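Side-chain contacts in chromosome partition protein Smc (Pyrococcus yayanosii, PDB 5XEI), which probably binds and hydrolyses ATP with its head domain and is probably required, as a homodimer, for chromosome condensation and partitioning: residues Gly33-Gly38 against Ile479-Val484; Leu157-Leu162 against Arg417-Ser422; Asp173-Lys178 against Asn355-Glu360; Ala191-Leu196 against Lys337-Lys342. All blocks are in the same frame, centred on the assembly; numbering follows the deposited sequence.

Contact 1 of 4, residues Gly33-Gly38 against Ile479-Val484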
loop_
_atom_site.group_PDB
_atom_site.type_symbol
_atom_site.label_atom_id
_atom_site.label_comp_id
_atom_site.label_asym_id
_atom_site.label_seq_id
_atom_site.Cartn_x
_atom_site.Cartn_y
_atom_site.Cartn_z
ATOM N N GLY A 33 -45.877 -14.865 0.733
ATOM C CA GLY A 33 -46.261 -16.250 0.892
ATOM C C GLY A 33 -46.306 -16.606 2.358
ATOM O O GLY A 33 -45.774 -15.895 3.215
ATOM N N ALA A 34 -46.948 -17.737 2.653
ATOM C CA ALA A 34 -47.179 -18.107 4.043
ATOM C C ALA A 34 -45.912 -18.658 4.684
ATOM O O ALA A 34 -44.915 -18.953 4.012
ATOM C CB ALA A 34 -48.293 -19.147 4.153
ATOM N N ASN A 35 -45.973 -18.817 6.009
ATOM C CA ASN A 35 -44.897 -19.466 6.757
ATOM C C ASN A 35 -44.582 -20.836 6.167
ATOM O O ASN A 35 -45.439 -21.721 6.149
ATOM C CB ASN A 35 -45.292 -19.618 8.225
ATOM C CG ASN A 35 -45.632 -18.296 8.876
ATOM O OD1 ASN A 35 -44.869 -17.328 8.772
ATOM N ND2 ASN A 35 -46.798 -18.236 9.539
ATOM N N GLY A 36 -43.346 -21.018 5.708
ATOM C CA GLY A 36 -42.969 -22.287 5.118
ATOM C C GLY A 36 -43.414 -22.468 3.687
ATOM O O GLY A 36 -43.429 -23.594 3.185
ATOM N N SER A 37 -43.818 -21.398 3.018
ATOM C CA SER A 37 -43.965 -21.473 1.580
ATOM C C SER A 37 -42.620 -21.528 0.899
ATOM O O SER A 37 -42.569 -21.761 -0.318
ATOM C CB SER A 37 -44.720 -20.257 1.058
ATOM O OG SER A 37 -43.904 -19.096 1.153
ATOM N N GLY A 38 -41.545 -21.279 1.657
ATOM C CA GLY A 38 -40.200 -21.224 1.117
ATOM C C GLY A 38 -39.857 -19.913 0.457
ATOM O O GLY A 38 -38.946 -19.871 -0.382
ATOM N N ILE A 479 -39.078 -9.682 1.402
ATOM C CA ILE A 479 -39.760 -10.953 1.627
ATOM C C ILE A 479 -40.629 -10.801 2.867
ATOM O O ILE A 479 -40.123 -10.740 3.992
ATOM C CB ILE A 479 -38.771 -12.110 1.801
ATOM C CG1 ILE A 479 -37.754 -12.149 0.672
ATOM C CG2 ILE A 479 -39.500 -13.450 1.865
ATOM C CD1 ILE A 479 -36.686 -13.184 0.931
ATOM N N THR A 480 -41.939 -10.768 2.665
ATOM C CA THR A 480 -42.844 -10.356 3.721
ATOM C C THR A 480 -44.158 -11.110 3.582
ATOM O O THR A 480 -44.382 -11.850 2.620
ATOM C CB THR A 480 -43.078 -8.838 3.680
ATOM O OG1 THR A 480 -43.899 -8.450 4.784
ATOM C CG2 THR A 480 -43.787 -8.428 2.406
ATOM N N LEU A 481 -45.032 -10.912 4.565
ATOM C CA LEU A 481 -46.409 -11.381 4.469
ATOM C C LEU A 481 -47.399 -10.312 4.921
ATOM O O LEU A 481 -48.607 -10.580 4.947
ATOM C CB LEU A 481 -46.575 -12.671 5.279
ATOM C CG LEU A 481 -46.066 -12.499 6.701
ATOM C CD1 LEU A 481 -47.225 -12.146 7.609
ATOM C CD2 LEU A 481 -45.330 -13.733 7.168
ATOM N N ARG A 482 -46.919 -9.115 5.250
ATOM C CA ARG A 482 -47.738 -8.043 5.800
ATOM C C ARG A 482 -48.346 -7.205 4.682
ATOM O O ARG A 482 -47.639 -6.757 3.772
ATOM C CB ARG A 482 -46.893 -7.169 6.724
ATOM C CG ARG A 482 -45.934 -7.969 7.594
ATOM C CD ARG A 482 -46.656 -8.649 8.749
ATOM N NE ARG A 482 -47.342 -7.683 9.606
ATOM C CZ ARG A 482 -46.787 -7.072 10.652
ATOM N NH1 ARG A 482 -45.522 -7.317 10.976
ATOM N NH2 ARG A 482 -47.496 -6.214 11.376
ATOM N N ASP A 483 -49.659 -6.983 4.768
ATOM C CA ASP A 483 -50.395 -6.422 3.639
ATOM C C ASP A 483 -49.981 -4.986 3.358
ATOM O O ASP A 483 -49.952 -4.561 2.195
ATOM C CB ASP A 483 -51.898 -6.526 3.904
ATOM C CG ASP A 483 -52.312 -7.929 4.356
ATOM O OD1 ASP A 483 -52.487 -8.124 5.581
ATOM O OD2 ASP A 483 -52.448 -8.838 3.498
ATOM N N VAL A 484 -49.642 -4.230 4.400
ATOM C CA VAL A 484 -49.227 -2.850 4.189
ATOM C C VAL A 484 -47.939 -2.805 3.375
ATOM O O VAL A 484 -47.756 -1.932 2.515
ATOM C CB VAL A 484 -49.068 -2.128 5.539
ATOM C CG1 VAL A 484 -49.045 -0.627 5.325
ATOM C CG2 VAL A 484 -50.164 -2.528 6.506
#
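G33 and L481 meet where the P-loop (Walker A motif) of the ABC-type ATPase head leaves strand 28-32, beside the C-terminal part of the neighbouring parallel strand 475-480. The packed side of the contact is the buried one. There the CA atoms of G33 and L481 stand 6.0 Å apart, G33 N lies 3.9 Å from T480 O, and G33 O is 3.9 Å from L481 CB, whose bond from the main chain points toward the P-loop. G33 is buried; a CB on it would point away from L481 and into S37 OG, because the loop curls back there. Its turn, type II from A34 to S37, is closed by S37 N bonding to A34 O at 2.9 Å, and at G36's backbone angles a CB would be jammed against the carbonyl O of N35. The outer side, where N35 lies at the surface, has a single long contact. With its CG wedged between the backbone N and the carbonyl carbon (chi1 52°), L481 sends CD2 up to N35, and the two side chains cross obliquely, N35 OD1 4.0 Å from L481 CD2. A34 to G38 all belong to the predicted ATP site, so L481 touches it through N35. T480 turns away from the P-loop, its OG1 hydrogen-bonded to D452 OD2 in the loop after strand 445-449. The same oxygen closes an ST turn ahead of helix 483-488: R482 N donates to T480 OG1 over 3.1 Å, nearly straight at 176°.

Contact 2 of 4, residues Leu157-Leu162 against Arg417-Ser422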
loop_
_atom_site.group_PDB
_atom_site.type_symbol
_atom_site.label_atom_id
_atom_site.label_comp_id
_atom_site.label_asym_id
_atom_site.label_seq_id
_atom_site.Cartn_x
_atom_site.Cartn_y
_atom_site.Cartn_z
ATOM N N LEU A 157 -15.943 -1.224 17.326
ATOM C CA LEU A 157 -14.801 -1.441 16.447
ATOM C C LEU A 157 -15.197 -2.208 15.197
ATOM O O LEU A 157 -14.666 -1.936 14.127
ATOM C CB LEU A 157 -13.669 -2.153 17.190
ATOM C CG LEU A 157 -12.459 -1.242 17.453
ATOM C CD1 LEU A 157 -11.412 -1.853 18.384
ATOM C CD2 LEU A 157 -11.815 -0.831 16.146
ATOM N N GLU A 158 -16.153 -3.138 15.293
ATOM C CA GLU A 158 -16.599 -3.867 14.101
ATOM C C GLU A 158 -17.478 -3.021 13.169
ATOM O O GLU A 158 -17.642 -3.370 11.992
ATOM C CB GLU A 158 -17.352 -5.133 14.528
ATOM C CG GLU A 158 -16.475 -6.253 15.124
ATOM C CD GLU A 158 -17.290 -7.457 15.629
ATOM O OE1 GLU A 158 -16.753 -8.252 16.439
ATOM O OE2 GLU A 158 -18.469 -7.593 15.227
ATOM N N ARG A 159 -18.048 -1.923 13.668
ATOM C CA ARG A 159 -18.974 -1.103 12.896
ATOM C C ARG A 159 -18.269 -0.073 12.009
ATOM O O ARG A 159 -18.734 0.203 10.894
ATOM C CB ARG A 159 -19.944 -0.418 13.862
ATOM C CG ARG A 159 -21.297 -0.087 13.276
ATOM C CD ARG A 159 -22.332 0.209 14.376
ATOM N NE ARG A 159 -22.913 -0.994 14.990
ATOM C CZ ARG A 159 -22.734 -1.377 16.253
ATOM N NH1 ARG A 159 -23.322 -2.490 16.680
ATOM N NH2 ARG A 159 -21.984 -0.654 17.091
ATOM N N ARG A 160 -17.131 0.469 12.462
ATOM C CA ARG A 160 -16.425 1.520 11.725
ATOM C C ARG A 160 -16.065 1.090 10.314
ATOM O O ARG A 160 -16.246 1.857 9.360
ATOM C CB ARG A 160 -15.149 1.916 12.467
ATOM C CG ARG A 160 -14.302 2.973 11.754
ATOM C CD ARG A 160 -13.083 3.324 12.577
ATOM N NE ARG A 160 -12.143 2.203 12.699
ATOM C CZ ARG A 160 -11.609 1.552 11.669
ATOM N NH1 ARG A 160 -11.883 1.910 10.416
ATOM N NH2 ARG A 160 -10.779 0.535 11.879
ATOM N N GLN A 161 -15.520 -0.123 10.176
ATOM C CA GLN A 161 -14.941 -0.585 8.919
ATOM C C GLN A 161 -15.875 -0.401 7.737
ATOM O O GLN A 161 -15.427 -0.113 6.623
ATOM C CB GLN A 161 -14.564 -2.051 9.041
ATOM C CG GLN A 161 -13.461 -2.298 10.025
ATOM C CD GLN A 161 -13.836 -1.926 11.441
ATOM O OE1 GLN A 161 -14.948 -1.449 11.693
ATOM N NE2 GLN A 161 -12.890 -2.083 12.372
ATOM N N LEU A 162 -17.176 -0.579 7.948
ATOM C CA LEU A 162 -18.097 -0.335 6.853
ATOM C C LEU A 162 -18.133 1.142 6.482
ATOM O O LEU A 162 -18.264 1.481 5.300
ATOM C CB LEU A 162 -19.488 -0.849 7.203
ATOM C CG LEU A 162 -20.481 -0.531 6.094
ATOM C CD1 LEU A 162 -21.402 -1.669 5.900
ATOM C CD2 LEU A 162 -21.283 0.685 6.459
ATOM N N ARG A 417 -27.741 2.294 24.321
ATOM C CA ARG A 417 -26.900 2.004 23.173
ATOM C C ARG A 417 -27.392 0.737 22.479
ATOM O O ARG A 417 -28.190 -0.030 23.032
ATOM C CB ARG A 417 -25.446 1.872 23.594
ATOM C CG ARG A 417 -25.030 2.921 24.603
ATOM C CD ARG A 417 -24.265 2.294 25.740
ATOM N NE ARG A 417 -23.181 1.555 25.150
ATOM C CZ ARG A 417 -22.659 0.470 25.694
ATOM N NH1 ARG A 417 -23.145 0.015 26.848
ATOM N NH2 ARG A 417 -21.667 -0.172 25.084
ATOM N N ILE A 418 -26.913 0.529 21.246
ATOM C CA ILE A 418 -27.430 -0.567 20.424
ATOM C C ILE A 418 -27.250 -1.911 21.101
ATOM O O ILE A 418 -28.055 -2.818 20.887
ATOM C CB ILE A 418 -26.816 -0.570 19.006
ATOM C CG1 ILE A 418 -25.298 -0.294 19.040
ATOM C CG2 ILE A 418 -27.658 0.311 18.046
ATOM C CD1 ILE A 418 -24.430 -1.396 19.599
ATOM N N GLU A 419 -26.201 -2.068 21.913
ATOM C CA GLU A 419 -26.011 -3.293 22.690
ATOM C C GLU A 419 -27.305 -3.758 23.350
ATOM O O GLU A 419 -27.648 -4.947 23.309
ATOM C CB GLU A 419 -24.955 -3.060 23.767
ATOM C CG GLU A 419 -23.548 -3.349 23.348
ATOM C CD GLU A 419 -23.159 -2.584 22.112
ATOM O OE1 GLU A 419 -23.068 -3.226 21.039
ATOM O OE2 GLU A 419 -22.980 -1.344 22.208
ATOM N N ALA A 420 -28.039 -2.834 23.955
ATOM C CA ALA A 420 -29.172 -3.187 24.787
ATOM C C ALA A 420 -30.503 -3.038 24.071
ATOM O O ALA A 420 -31.535 -2.946 24.740
ATOM C CB ALA A 420 -29.164 -2.340 26.058
ATOM N N MET A 421 -30.515 -2.988 22.738
ATOM C CA MET A 421 -31.792 -2.980 22.034
ATOM C C MET A 421 -32.364 -4.382 22.017
ATOM O O MET A 421 -31.624 -5.365 21.897
ATOM C CB MET A 421 -31.674 -2.483 20.598
ATOM C CG MET A 421 -30.642 -1.439 20.392
ATOM S SD MET A 421 -31.188 0.176 20.902
ATOM C CE MET A 421 -32.036 0.690 19.439
ATOM N N SER A 422 -33.691 -4.464 22.121
ATOM C CA SER A 422 -34.347 -5.753 22.258
ATOM C C SER A 422 -35.550 -5.870 21.327
ATOM O O SER A 422 -35.501 -6.631 20.354
ATOM C CB SER A 422 -34.752 -5.976 23.713
ATOM O OG SER A 422 -35.556 -4.906 24.177
#
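A buried arginine resting on an isoleucine, R159 against I418, joins helix 156-167 to the short 3-10 turn between strand 416-417 and helix 424-440, within the P-loop NTPase fold of the head. The two side chains approach from opposite directions. I418 lays CG1 over one face of the guanidinium, 3.9 Å from R159 CZ, while I418 CD1 comes 3.3 Å from R159 NH1. R159 gets there with CG anti to its own N (chi1 -153°) and a bend at chi3 (-81°) that turns one face of the guanidinium to I418 CG1. Its polar atoms are served by other parts of the head: NH1 donates to F151 O and weakly to M154 O, NH2 weakly to L404 O, and the F151 ring adds a cation-pi contact. A leucine in place of R159 would probably leave the carbonyl of F151 without this donor and its ring without a cation, and take the flat group off I418 CG1. E419 lies at the guanidinium edge, near its plane, but R159 NH1 and E419 OE1 are 4.4 Å apart, beyond a salt bridge. R417 NH2 bridges to E405, whose carboxylate also lies close to that of E419. Within the turn R417 and E419 pair by charge alone: E419 OE2 is 3.4 Å from R417 NH2, well out of that guanidinium's plane.

Contact 3 of 4, residues Asp173-Lys178 against Asn355-Glu360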
loop_
_atom_site.group_PDB
_atom_site.type_symbol
_atom_site.label_atom_id
_atom_site.label_comp_id
_atom_site.label_asym_id
_atom_site.label_seq_id
_atom_site.Cartn_x
_atom_site.Cartn_y
_atom_site.Cartn_z
ATOM N N ASP A 173 -5.392 5.375 0.711
ATOM C CA ASP A 173 -4.500 4.372 1.286
ATOM C C ASP A 173 -3.568 3.771 0.239
ATOM O O ASP A 173 -2.418 3.438 0.554
ATOM C CB ASP A 173 -5.308 3.300 1.999
ATOM C CG ASP A 173 -5.788 3.757 3.376
ATOM O OD1 ASP A 173 -4.961 3.831 4.319
ATOM O OD2 ASP A 173 -6.990 4.057 3.515
ATOM N N ALA A 174 -4.019 3.665 -1.014
ATOM C CA ALA A 174 -3.121 3.248 -2.088
ATOM C C ALA A 174 -2.001 4.263 -2.307
ATOM O O ALA A 174 -0.832 3.888 -2.442
ATOM C CB ALA A 174 -3.906 3.031 -3.379
ATOM N N LYS A 175 -2.333 5.560 -2.363
ATOM C CA LYS A 175 -1.280 6.567 -2.493
ATOM C C LYS A 175 -0.329 6.512 -1.305
ATOM O O LYS A 175 0.884 6.348 -1.471
ATOM C CB LYS A 175 -1.876 7.965 -2.640
ATOM C CG LYS A 175 -2.481 8.221 -4.002
ATOM C CD LYS A 175 -2.741 9.706 -4.204
ATOM C CE LYS A 175 -3.120 9.980 -5.652
ATOM N NZ LYS A 175 -3.303 11.432 -5.914
ATOM N N LYS A 176 -0.870 6.612 -0.090
ATOM C CA LYS A 176 -0.032 6.499 1.097
ATOM C C LYS A 176 0.934 5.318 1.011
ATOM O O LYS A 176 2.104 5.447 1.382
ATOM C CB LYS A 176 -0.891 6.378 2.355
ATOM C CG LYS A 176 -0.045 6.114 3.614
ATOM C CD LYS A 176 -0.890 5.931 4.863
ATOM C CE LYS A 176 -0.014 5.823 6.092
ATOM N NZ LYS A 176 -0.830 5.704 7.326
ATOM N N GLU A 177 0.485 4.163 0.511
ATOM C CA GLU A 177 1.361 2.996 0.569
ATOM C C GLU A 177 2.558 3.155 -0.364
ATOM O O GLU A 177 3.682 2.794 0.006
ATOM C CB GLU A 177 0.596 1.693 0.279
ATOM C CG GLU A 177 0.124 1.440 -1.176
ATOM C CD GLU A 177 1.197 0.907 -2.167
ATOM O OE1 GLU A 177 2.399 0.831 -1.830
ATOM O OE2 GLU A 177 0.818 0.575 -3.316
ATOM N N LYS A 178 2.351 3.688 -1.579
ATOM C CA LYS A 178 3.511 3.932 -2.436
ATOM C C LYS A 178 4.387 5.045 -1.869
ATOM O O LYS A 178 5.607 5.027 -2.049
ATOM C CB LYS A 178 3.089 4.249 -3.877
ATOM C CG LYS A 178 4.274 4.670 -4.778
ATOM C CD LYS A 178 3.979 4.630 -6.298
ATOM C CE LYS A 178 4.807 3.538 -7.023
ATOM N NZ LYS A 178 4.701 3.570 -8.522
ATOM N N ASN A 355 1.981 12.979 5.355
ATOM C CA ASN A 355 1.091 13.645 6.292
ATOM C C ASN A 355 -0.074 14.318 5.587
ATOM O O ASN A 355 -1.169 14.387 6.142
ATOM C CB ASN A 355 1.874 14.643 7.123
ATOM C CG ASN A 355 2.837 13.963 8.035
ATOM O OD1 ASN A 355 4.006 14.320 8.101
ATOM N ND2 ASN A 355 2.365 12.933 8.718
ATOM N N GLU A 356 0.131 14.811 4.368
ATOM C CA GLU A 356 -0.991 15.344 3.613
ATOM C C GLU A 356 -2.021 14.266 3.332
ATOM O O GLU A 356 -3.231 14.512 3.423
ATOM C CB GLU A 356 -0.501 15.963 2.313
ATOM C CG GLU A 356 -0.078 17.396 2.500
ATOM C CD GLU A 356 -1.203 18.233 3.103
ATOM O OE1 GLU A 356 -0.931 18.970 4.082
ATOM O OE2 GLU A 356 -2.356 18.146 2.601
ATOM N N ILE A 357 -1.560 13.055 3.011
ATOM C CA ILE A 357 -2.486 11.982 2.679
ATOM C C ILE A 357 -3.358 11.635 3.881
ATOM O O ILE A 357 -4.592 11.582 3.779
ATOM C CB ILE A 357 -1.719 10.757 2.162
ATOM C CG1 ILE A 357 -1.207 11.023 0.750
ATOM C CG2 ILE A 357 -2.629 9.561 2.126
ATOM C CD1 ILE A 357 -2.284 10.931 -0.308
ATOM N N GLU A 358 -2.735 11.394 5.040
ATOM C CA GLU A 358 -3.514 10.975 6.201
ATOM C C GLU A 358 -4.588 11.995 6.526
ATOM O O GLU A 358 -5.732 11.630 6.824
ATOM C CB GLU A 358 -2.620 10.764 7.415
ATOM C CG GLU A 358 -1.533 9.756 7.207
ATOM C CD GLU A 358 -0.417 9.884 8.245
ATOM O OE1 GLU A 358 -0.274 10.995 8.826
ATOM O OE2 GLU A 358 0.327 8.887 8.455
ATOM N N LYS A 359 -4.249 13.281 6.447
ATOM C CA LYS A 359 -5.217 14.304 6.786
ATOM C C LYS A 359 -6.302 14.432 5.721
ATOM O O LYS A 359 -7.473 14.611 6.062
ATOM C CB LYS A 359 -4.498 15.627 7.033
ATOM C CG LYS A 359 -3.340 15.480 8.012
ATOM C CD LYS A 359 -3.793 14.844 9.355
ATOM C CE LYS A 359 -2.733 15.003 10.469
ATOM N NZ LYS A 359 -1.324 14.795 9.942
ATOM N N GLU A 360 -5.962 14.301 4.442
ATOM C CA GLU A 360 -7.010 14.179 3.435
ATOM C C GLU A 360 -7.912 12.984 3.729
ATOM O O GLU A 360 -9.139 13.117 3.798
ATOM C CB GLU A 360 -6.395 14.039 2.052
ATOM C CG GLU A 360 -5.705 15.273 1.567
ATOM C CD GLU A 360 -5.025 15.039 0.239
ATOM O OE1 GLU A 360 -5.713 14.925 -0.802
ATOM O OE2 GLU A 360 -3.789 14.924 0.243
#
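In the antiparallel coiled coil next to the head, I357 packs against K175 and K176 where the local axes of 173-178 and 355-360 come within 9.5 Å, with 163° between their N-to-C directions. The isoleucine divides its branches: CG2 lies against the backbone end of K176, 3.6 Å from K176 CB, and CD1 lies 3.8 Å from K175 CB. The aliphatic stems of both lysines, with the buried I357, form the apolar part of this contact. K175 crosses I357 at about a right angle, then leads its ammonium away. K176, with CG anti to the backbone N (chi1 174°) and the chain extended beyond it, reaches over to a salt bridge, K176 NZ to E358 OE2 at 3.6 Å. The other oxygen, E358 OE1, takes a bond from N355 ND2 at 3.3 Å, arriving from above the carboxylate plane. An alanine at E358 would probably leave the K176 ammonium without its counter-charge and set the N355 amide free to turn. A second bridge, D173 with K361, ties the same helices on the head side, just after helix 156-167 gives way to helix 170-246.

Contact 4 of 4, residues Ala191-Leu196 against Lys337-Lys342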
loop_
_atom_site.group_PDB
_atom_site.type_symbol
_atom_site.label_atom_id
_atom_site.label_comp_id
_atom_site.label_asym_id
_atom_site.label_seq_id
_atom_site.Cartn_x
_atom_site.Cartn_y
_atom_site.Cartn_z
ATOM N N ALA A 191 20.983 5.552 4.482
ATOM C CA ALA A 191 21.848 4.815 5.393
ATOM C C ALA A 191 23.064 4.260 4.666
ATOM O O ALA A 191 24.155 4.172 5.241
ATOM C CB ALA A 191 21.059 3.694 6.060
ATOM N N ARG A 192 22.895 3.876 3.407
ATOM C CA ARG A 192 24.037 3.468 2.609
ATOM C C ARG A 192 25.043 4.601 2.510
ATOM O O ARG A 192 26.241 4.409 2.745
ATOM C CB ARG A 192 23.570 3.049 1.223
ATOM C CG ARG A 192 24.650 2.481 0.358
ATOM C CD ARG A 192 24.046 1.845 -0.881
ATOM N NE ARG A 192 23.444 2.875 -1.720
ATOM C CZ ARG A 192 22.618 2.639 -2.732
ATOM N NH1 ARG A 192 22.275 1.387 -3.041
ATOM N NH2 ARG A 192 22.131 3.665 -3.426
ATOM N N VAL A 193 24.566 5.797 2.173
ATOM C CA VAL A 193 25.468 6.926 2.024
ATOM C C VAL A 193 26.226 7.181 3.323
ATOM O O VAL A 193 27.435 7.440 3.308
ATOM C CB VAL A 193 24.675 8.154 1.549
ATOM C CG1 VAL A 193 25.410 9.414 1.857
ATOM C CG2 VAL A 193 24.432 8.041 0.061
ATOM N N ASP A 194 25.542 7.068 4.467
ATOM C CA ASP A 194 26.210 7.283 5.752
ATOM C C ASP A 194 27.352 6.299 5.962
ATOM O O ASP A 194 28.410 6.660 6.502
ATOM C CB ASP A 194 25.217 7.151 6.902
ATOM C CG ASP A 194 24.215 8.265 6.934
ATOM O OD1 ASP A 194 24.624 9.450 7.016
ATOM O OD2 ASP A 194 23.008 7.943 6.880
ATOM N N LEU A 195 27.140 5.037 5.577
ATOM C CA LEU A 195 28.176 4.033 5.761
ATOM C C LEU A 195 29.336 4.271 4.798
ATOM O O LEU A 195 30.491 4.002 5.143
ATOM C CB LEU A 195 27.579 2.632 5.596
ATOM C CG LEU A 195 26.780 1.980 6.737
ATOM C CD1 LEU A 195 26.264 0.572 6.351
ATOM C CD2 LEU A 195 27.621 1.874 7.988
ATOM N N LEU A 196 29.051 4.816 3.609
ATOM C CA LEU A 196 30.109 5.157 2.669
ATOM C C LEU A 196 30.907 6.353 3.148
ATOM O O LEU A 196 32.135 6.387 3.004
ATOM C CB LEU A 196 29.518 5.439 1.300
ATOM C CG LEU A 196 28.789 4.209 0.757
ATOM C CD1 LEU A 196 28.290 4.475 -0.632
ATOM C CD2 LEU A 196 29.670 2.983 0.753
ATOM N N LYS A 337 28.764 13.810 0.848
ATOM C CA LYS A 337 28.145 14.837 1.674
ATOM C C LYS A 337 27.106 15.615 0.885
ATOM O O LYS A 337 26.160 16.163 1.466
ATOM C CB LYS A 337 29.189 15.811 2.224
ATOM C CG LYS A 337 30.401 15.156 2.822
ATOM C CD LYS A 337 30.394 15.162 4.341
ATOM C CE LYS A 337 30.989 16.436 4.927
ATOM N NZ LYS A 337 31.268 16.224 6.393
ATOM N N SER A 338 27.273 15.695 -0.434
ATOM C CA SER A 338 26.265 16.370 -1.231
ATOM C C SER A 338 25.047 15.489 -1.397
ATOM O O SER A 338 23.923 15.925 -1.159
ATOM C CB SER A 338 26.819 16.755 -2.596
ATOM O OG SER A 338 25.785 17.334 -3.372
ATOM N N LYS A 339 25.262 14.243 -1.793
ATOM C CA LYS A 339 24.164 13.301 -1.960
ATOM C C LYS A 339 23.343 13.166 -0.673
ATOM O O LYS A 339 22.110 13.299 -0.696
ATOM C CB LYS A 339 24.741 11.961 -2.407
ATOM C CG LYS A 339 23.776 10.812 -2.479
ATOM C CD LYS A 339 23.673 10.301 -3.917
ATOM C CE LYS A 339 23.215 8.836 -3.960
ATOM N NZ LYS A 339 22.875 8.351 -5.334
ATOM N N ARG A 340 24.012 12.929 0.464
ATOM C CA ARG A 340 23.302 12.805 1.733
ATOM C C ARG A 340 22.271 13.914 1.904
ATOM O O ARG A 340 21.085 13.636 2.094
ATOM C CB ARG A 340 24.276 12.798 2.915
ATOM C CG ARG A 340 23.570 12.929 4.277
ATOM C CD ARG A 340 24.437 12.483 5.444
ATOM N NE ARG A 340 25.495 13.447 5.749
ATOM C CZ ARG A 340 26.589 13.166 6.462
ATOM N NH1 ARG A 340 27.510 14.111 6.684
ATOM N NH2 ARG A 340 26.774 11.933 6.936
ATOM N N GLU A 341 22.691 15.177 1.796
ATOM C CA GLU A 341 21.757 16.271 2.046
ATOM C C GLU A 341 20.591 16.243 1.073
ATOM O O GLU A 341 19.455 16.543 1.460
ATOM C CB GLU A 341 22.462 17.632 1.990
ATOM C CG GLU A 341 23.441 17.848 3.157
ATOM C CD GLU A 341 22.917 17.297 4.495
ATOM O OE1 GLU A 341 23.529 16.339 5.038
ATOM O OE2 GLU A 341 21.902 17.838 4.998
ATOM N N LYS A 342 20.831 15.870 -0.188
ATOM C CA LYS A 342 19.700 15.785 -1.110
ATOM C C LYS A 342 18.799 14.608 -0.759
ATOM O O LYS A 342 17.572 14.741 -0.782
ATOM C CB LYS A 342 20.160 15.707 -2.571
ATOM C CG LYS A 342 21.421 16.484 -2.880
ATOM C CD LYS A 342 21.185 17.990 -2.812
ATOM C CE LYS A 342 22.464 18.794 -3.011
ATOM N NZ LYS A 342 22.975 19.283 -1.710
#
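V193 and D194 meet K339 and R340 in the coiled-coil arm, where a buried valine is flanked by a salt-bridge network. V193 points toward the other helix and splits its methyls: CG1 lies 3.7 Å from R340 CB, and CG2 lies 3.8 Å from K339 CG. Both partners are stems of long charged chains; L343, further along helix 321-383, also touches V193. The local axes of 191-196 and 337-342 are 9.6 Å apart and 156° from parallel, and V193 faces R340 with 6.3 Å between their CA atoms. This is the packing of a two-helix antiparallel coiled coil, with V193 facing the stems of K339 and R340, and D194 and R340 pairing at the flank. There R340 has its CG anti to the backbone N, which carries the chain out beside the valine, and a bend at chi3 then swings the guanidinium to D194. R340 NH2 donates to D194 OD1 over 3.3 Å at 163°, nearly along the C-O bond, with the oxygen at the edge of the guanidinium and in its plane. The carboxylate plane is turned 33° from that of the guanidinium. R340 is shared: its NE lies 3.6 Å from OE1 of E341, the next residue on its own helix, a second salt bridge that is probably only an electrostatic pull. A turn along from V193, the side chain of L196 rests on R332 and L336 of the opposing helix.

How the contacts relate
The four contacts follow the molecule from the predicted ATP site out along the arm. Contact 1 holds five of the eight residues predicted to bind ATP. Contact 2, also in the head, has its centre 29 Å from that of contact 1, with nearest atoms about 14 Å apart. Contact 3 lies near the head end of the coiled coil: its nearest atoms are about 9 Å from contact 2, and helix 156-167 is followed in the chain by helix 170-246. Contacts 3 and 4 join the same two helices, centres 27 Å apart. Contact 4 lies 74 Å from contact 1, centre to centre, across the chain's middle, with nearest atoms about 60 Å apart.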